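Local coordinates for protein PHB depolymerase (Penicillium funiculosum, PDB 2D81) that degrades polyhydroxybutyrate, hydrolysing the ester bonds of this bacterial storage polyester as a fungal depolymerase with a circularly permuted alpha/beta hydrolase fold, at residues D203-C214 / A251-Q262. Numbering follows the deposited sequence.
Sequences DTTGYLYVPQSC and ADTNNMIILYPQ
The Tyr209 hydroxyl gives a very short hydrogen bond, OH to OD2 2.5 Å, to Asp252, beside antiparallel strands 205-210 and 256-260 in the central sheet of the alpha/beta hydrolase fold. The ring runs along the sheet towards the 251-254 type I turn because chi1 (179°) sets CG opposite the backbone N, and OD2 arrives in the ring plane, the carboxylate turned 57°. Ser185 also binds OD2, Asn180 holds OD1, and Gly186 N hydrogen-bonds the hydroxyl. Ser213 OG donates to a lone pair of Asn255 OD1 (2.8 Å), and a water joins this hydroxyl to Asp252 O and Asn255 N. Four backbone bonds pair Tyr207 with Tyr260 and Tyr209 with Ile258. Gln262 NE2 donates to Tyr260 O (3.0 Å) from the face opposite Tyr207 N. The bent Gln262 chain lays CG against the Tyr207 ring edge, 3.8 Å from CD1, and OE1 accepts from Tyr234 N; an alanine here would probably leave Tyr234 N without this acceptor and open a gap beside that edge. On the face away from these tyrosines, Leu208 and Ile257 lie side by side, CD1 to CG2 4.1 Å. CB of Cys214, disulfide-bonded to Cys221, packs 4.0 Å from Ile257 CG1.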
loop_
_atom_site.group_PDB
_atom_site.type_symbol
_atom_site.label_atom_id
_atom_site.label_comp_id
_atom_site.label_asym_id
_atom_site.label_seq_id
_atom_site.Cartn_x
_atom_site.Cartn_y
_atom_site.Cartn_z
ATOM N N ASP A 203 12.829 -0.803 8.183
ATOM C CA ASP A 203 13.297 -0.328 9.481
ATOM C C ASP A 203 13.268 -1.465 10.502
ATOM O O ASP A 203 12.755 -2.549 10.223
ATOM C CB ASP A 203 12.409 0.830 9.950
ATOM C CG ASP A 203 13.091 1.721 10.975
ATOM O OD1 ASP A 203 12.497 2.757 11.339
ATOM O OD2 ASP A 203 14.213 1.397 11.417
ATOM N N THR A 204 13.824 -1.210 11.681
ATOM C CA THR A 204 13.868 -2.207 12.748
ATOM C C THR A 204 12.480 -2.450 13.335
ATOM O O THR A 204 12.210 -3.512 13.902
ATOM C CB THR A 204 14.789 -1.748 13.896
ATOM O OG1 THR A 204 14.292 -0.519 14.436
ATOM C CG2 THR A 204 16.205 -1.531 13.394
ATOM N N THR A 205 11.609 -1.456 13.200
ATOM C CA THR A 205 10.364 -1.416 13.958
ATOM C C THR A 205 9.184 -1.120 13.035
ATOM O O THR A 205 9.266 -0.243 12.176
ATOM C CB THR A 205 10.434 -0.321 15.048
ATOM O OG1 THR A 205 11.592 -0.535 15.868
ATOM C CG2 THR A 205 9.186 -0.346 15.922
ATOM N N GLY A 206 8.092 -1.855 13.219
ATOM C CA GLY A 206 6.863 -1.547 12.508
ATOM C C GLY A 206 5.751 -1.206 13.484
ATOM O O GLY A 206 5.931 -1.319 14.698
ATOM N N TYR A 207 4.601 -0.795 12.960
ATOM C CA TYR A 207 3.488 -0.388 13.810
ATOM C C TYR A 207 2.166 -0.974 13.336
ATOM O O TYR A 207 2.032 -1.378 12.179
ATOM C CB TYR A 207 3.383 1.139 13.849
ATOM C CG TYR A 207 4.614 1.807 14.405
ATOM C CD1 TYR A 207 5.734 2.033 13.604
ATOM C CD2 TYR A 207 4.681 2.170 15.748
ATOM C CE1 TYR A 207 6.889 2.600 14.133
ATOM C CE2 TYR A 207 5.831 2.736 16.285
ATOM C CZ TYR A 207 6.930 2.947 15.474
ATOM O OH TYR A 207 8.074 3.488 16.011
ATOM N N LEU A 208 1.192 -1.030 14.240
ATOM C CA LEU A 208 -0.167 -1.404 13.870
ATOM C C LEU A 208 -1.165 -0.738 14.802
ATOM O O LEU A 208 -0.927 -0.635 16.009
ATOM C CB LEU A 208 -0.358 -2.929 13.918
ATOM C CG LEU A 208 -0.174 -3.663 15.252
ATOM C CD1 LEU A 208 -0.897 -5.007 15.203
ATOM C CD2 LEU A 208 1.304 -3.859 15.534
ATOM N N TYR A 209 -2.276 -0.275 14.238
ATOM C CA TYR A 209 -3.353 0.267 15.050
ATOM C C TYR A 209 -4.360 -0.821 15.378
ATOM O O TYR A 209 -4.888 -1.480 14.479
ATOM C CB TYR A 209 -4.074 1.408 14.332
ATOM C CG TYR A 209 -5.210 1.943 15.164
ATOM C CD1 TYR A 209 -4.958 2.613 16.361
ATOM C CD2 TYR A 209 -6.535 1.689 14.818
ATOM C CE1 TYR A 209 -5.998 3.007 17.199
ATOM C CE2 TYR A 209 -7.587 2.079 15.651
ATOM C CZ TYR A 209 -7.305 2.735 16.841
ATOM O OH TYR A 209 -8.326 3.105 17.683
ATOM N N VAL A 210 -4.625 -1.003 16.668
ATOM C CA VAL A 210 -5.550 -2.035 17.125
ATOM C C VAL A 210 -6.708 -1.418 17.902
ATOM O O VAL A 210 -6.524 -0.930 19.018
ATOM C CB VAL A 210 -4.839 -3.061 18.043
ATOM C CG1 VAL A 210 -5.834 -4.112 18.524
ATOM C CG2 VAL A 210 -3.692 -3.731 17.293
ATOM N N PRO A 211 -7.917 -1.423 17.317
ATOM C CA PRO A 211 -9.093 -0.859 17.991
ATOM C C PRO A 211 -9.351 -1.635 19.278
ATOM O O PRO A 211 -8.928 -2.781 19.406
ATOM C CB PRO A 211 -10.212 -1.071 16.971
ATOM C CG PRO A 211 -9.487 -1.043 15.657
ATOM C CD PRO A 211 -8.258 -1.863 15.953
ATOM N N GLN A 212 -10.049 -1.018 20.227
ATOM C CA GLN A 212 -10.364 -1.696 21.481
ATOM C C GLN A 212 -11.050 -3.037 21.223
ATOM O O GLN A 212 -10.771 -4.028 21.900
ATOM C CB GLN A 212 -11.266 -0.814 22.349
ATOM C CG GLN A 212 -11.680 -1.463 23.663
ATOM C CD GLN A 212 -10.489 -1.872 24.510
ATOM O OE1 GLN A 212 -9.660 -1.040 24.879
ATOM N NE2 GLN A 212 -10.399 -3.161 24.824
ATOM N N SER A 213 -11.940 -3.068 20.234
ATOM C CA SER A 213 -12.736 -4.260 19.966
ATOM C C SER A 213 -11.886 -5.443 19.506
ATOM O O SER A 213 -12.287 -6.594 19.671
ATOM C CB SER A 213 -13.802 -3.959 18.910
ATOM O OG SER A 213 -13.202 -3.560 17.691
ATOM N N CYS A 214 -10.720 -5.163 18.928
ATOM C CA CYS A 214 -9.858 -6.225 18.412
ATOM C C CYS A 214 -8.834 -6.712 19.434
ATOM O O CYS A 214 -8.135 -7.695 19.194
ATOM C CB CYS A 214 -9.140 -5.761 17.131
ATOM S SG CYS A 214 -10.319 -5.321 15.815
ATOM N N ALA A 251 -11.058 2.276 10.920
ATOM C CA ALA A 251 -10.770 0.994 11.552
ATOM C C ALA A 251 -11.435 0.919 12.924
ATOM O O ALA A 251 -11.943 -0.134 13.324
ATOM C CB ALA A 251 -9.263 0.811 11.696
ATOM N N ASP A 252 -11.436 2.042 13.637
ATOM C CA ASP A 252 -11.791 2.041 15.055
ATOM C C ASP A 252 -13.226 1.594 15.299
ATOM O O ASP A 252 -13.543 1.050 16.356
ATOM C CB ASP A 252 -11.598 3.434 15.659
ATOM C CG ASP A 252 -11.473 3.396 17.169
ATOM O OD1 ASP A 252 -12.119 4.215 17.855
ATOM O OD2 ASP A 252 -10.719 2.542 17.667
ATOM N N THR A 253 -14.095 1.832 14.323
ATOM C CA THR A 253 -15.508 1.514 14.484
ATOM C C THR A 253 -15.934 0.308 13.647
ATOM O O THR A 253 -17.125 0.019 13.526
ATOM C CB THR A 253 -16.388 2.717 14.098
ATOM O OG1 THR A 253 -16.094 3.113 12.750
ATOM C CG2 THR A 253 -16.130 3.885 15.038
ATOM N N ASN A 254 -14.961 -0.400 13.083
ATOM C CA ASN A 254 -15.254 -1.483 12.149
ATOM C C ASN A 254 -14.423 -2.739 12.379
ATOM O O ASN A 254 -14.164 -3.502 11.447
ATOM C CB ASN A 254 -15.066 -0.988 10.710
ATOM C CG ASN A 254 -16.179 -0.063 10.269
ATOM O OD1 ASN A 254 -17.292 -0.509 9.993
ATOM N ND2 ASN A 254 -15.891 1.234 10.213
ATOM N N ASN A 255 -14.026 -2.962 13.627
ATOM C CA ASN A 255 -13.321 -4.183 14.007
ATOM C C ASN A 255 -12.193 -4.474 13.031
ATOM O O ASN A 255 -12.052 -5.597 12.549
ATOM C CB ASN A 255 -14.284 -5.371 14.032
ATOM C CG ASN A 255 -15.418 -5.181 15.013
ATOM O OD1 ASN A 255 -15.198 -4.839 16.173
ATOM N ND2 ASN A 255 -16.643 -5.413 14.555
ATOM N N MET A 256 -11.398 -3.453 12.739
ATOM C CA MET A 256 -10.347 -3.567 11.735
ATOM C C MET A 256 -9.004 -3.149 12.327
ATOM O O MET A 256 -8.894 -2.092 12.945
ATOM C CB MET A 256 -10.680 -2.677 10.535
ATOM C CG MET A 256 -9.730 -2.820 9.359
ATOM S SD MET A 256 -10.131 -1.644 8.057
ATOM C CE MET A 256 -11.739 -2.288 7.514
ATOM N N ILE A 257 -7.992 -3.991 12.140
ATOM C CA ILE A 257 -6.621 -3.638 12.484
ATOM C C ILE A 257 -5.943 -3.044 11.247
ATOM O O ILE A 257 -6.135 -3.531 10.133
ATOM C CB ILE A 257 -5.837 -4.888 12.954
ATOM C CG1 ILE A 257 -6.446 -5.415 14.260
ATOM C CG2 ILE A 257 -4.364 -4.552 13.145
ATOM C CD1 ILE A 257 -5.808 -6.708 14.761
ATOM N N ILE A 258 -5.174 -1.977 11.437
ATOM C CA ILE A 258 -4.376 -1.423 10.346
ATOM C C ILE A 258 -2.905 -1.696 10.633
ATOM O O ILE A 258 -2.371 -1.240 11.644
ATOM C CB ILE A 258 -4.559 0.109 10.205
ATOM C CG1 ILE A 258 -6.047 0.479 10.148
ATOM C CG2 ILE A 258 -3.849 0.593 8.948
ATOM C CD1 ILE A 258 -6.791 -0.054 8.934
ATOM N N LEU A 259 -2.252 -2.443 9.748
ATOM C CA LEU A 259 -0.823 -2.716 9.886
ATOM C C LEU A 259 -0.023 -1.700 9.082
ATOM O O LEU A 259 -0.310 -1.469 7.905
ATOM C CB LEU A 259 -0.503 -4.130 9.391
ATOM C CG LEU A 259 0.974 -4.523 9.266
ATOM C CD1 LEU A 259 1.635 -4.526 10.645
ATOM C CD2 LEU A 259 1.079 -5.903 8.625
ATOM N N TYR A 260 0.967 -1.088 9.726
ATOM C CA TYR A 260 1.808 -0.083 9.076
ATOM C C TYR A 260 3.278 -0.501 9.031
ATOM O O TYR A 260 4.055 -0.134 9.914
ATOM C CB TYR A 260 1.735 1.267 9.811
ATOM C CG TYR A 260 0.380 1.936 9.846
ATOM C CD1 TYR A 260 -0.494 1.738 10.921
ATOM C CD2 TYR A 260 -0.017 2.795 8.823
ATOM C CE1 TYR A 260 -1.730 2.390 10.972
ATOM C CE2 TYR A 260 -1.250 3.448 8.865
ATOM C CZ TYR A 260 -2.099 3.241 9.940
ATOM O OH TYR A 260 -3.316 3.885 9.978
ATOM N N PRO A 261 3.680 -1.275 8.012
ATOM C CA PRO A 261 5.087 -1.690 7.926
ATOM C C PRO A 261 5.927 -0.442 7.646
ATOM O O PRO A 261 5.419 0.533 7.096
ATOM C CB PRO A 261 5.095 -2.659 6.742
ATOM C CG PRO A 261 3.662 -3.167 6.692
ATOM C CD PRO A 261 2.873 -1.918 6.961
ATOM N N GLN A 262 7.207 -0.464 8.012
ATOM C CA GLN A 262 8.044 0.722 7.842
ATOM C C GLN A 262 9.293 0.450 7.016
ATOM O O GLN A 262 10.051 -0.471 7.310
ATOM C CB GLN A 262 8.469 1.280 9.204
ATOM C CG GLN A 262 7.320 1.681 10.131
ATOM C CD GLN A 262 6.448 2.777 9.552
ATOM O OE1 GLN A 262 6.945 3.769 9.022
ATOM N NE2 GLN A 262 5.138 2.608 9.664
HETATM O O HOH W 1 -13.224 -0.507 19.370
HETATM O O HOH W 2 -14.066 -1.529 16.165
#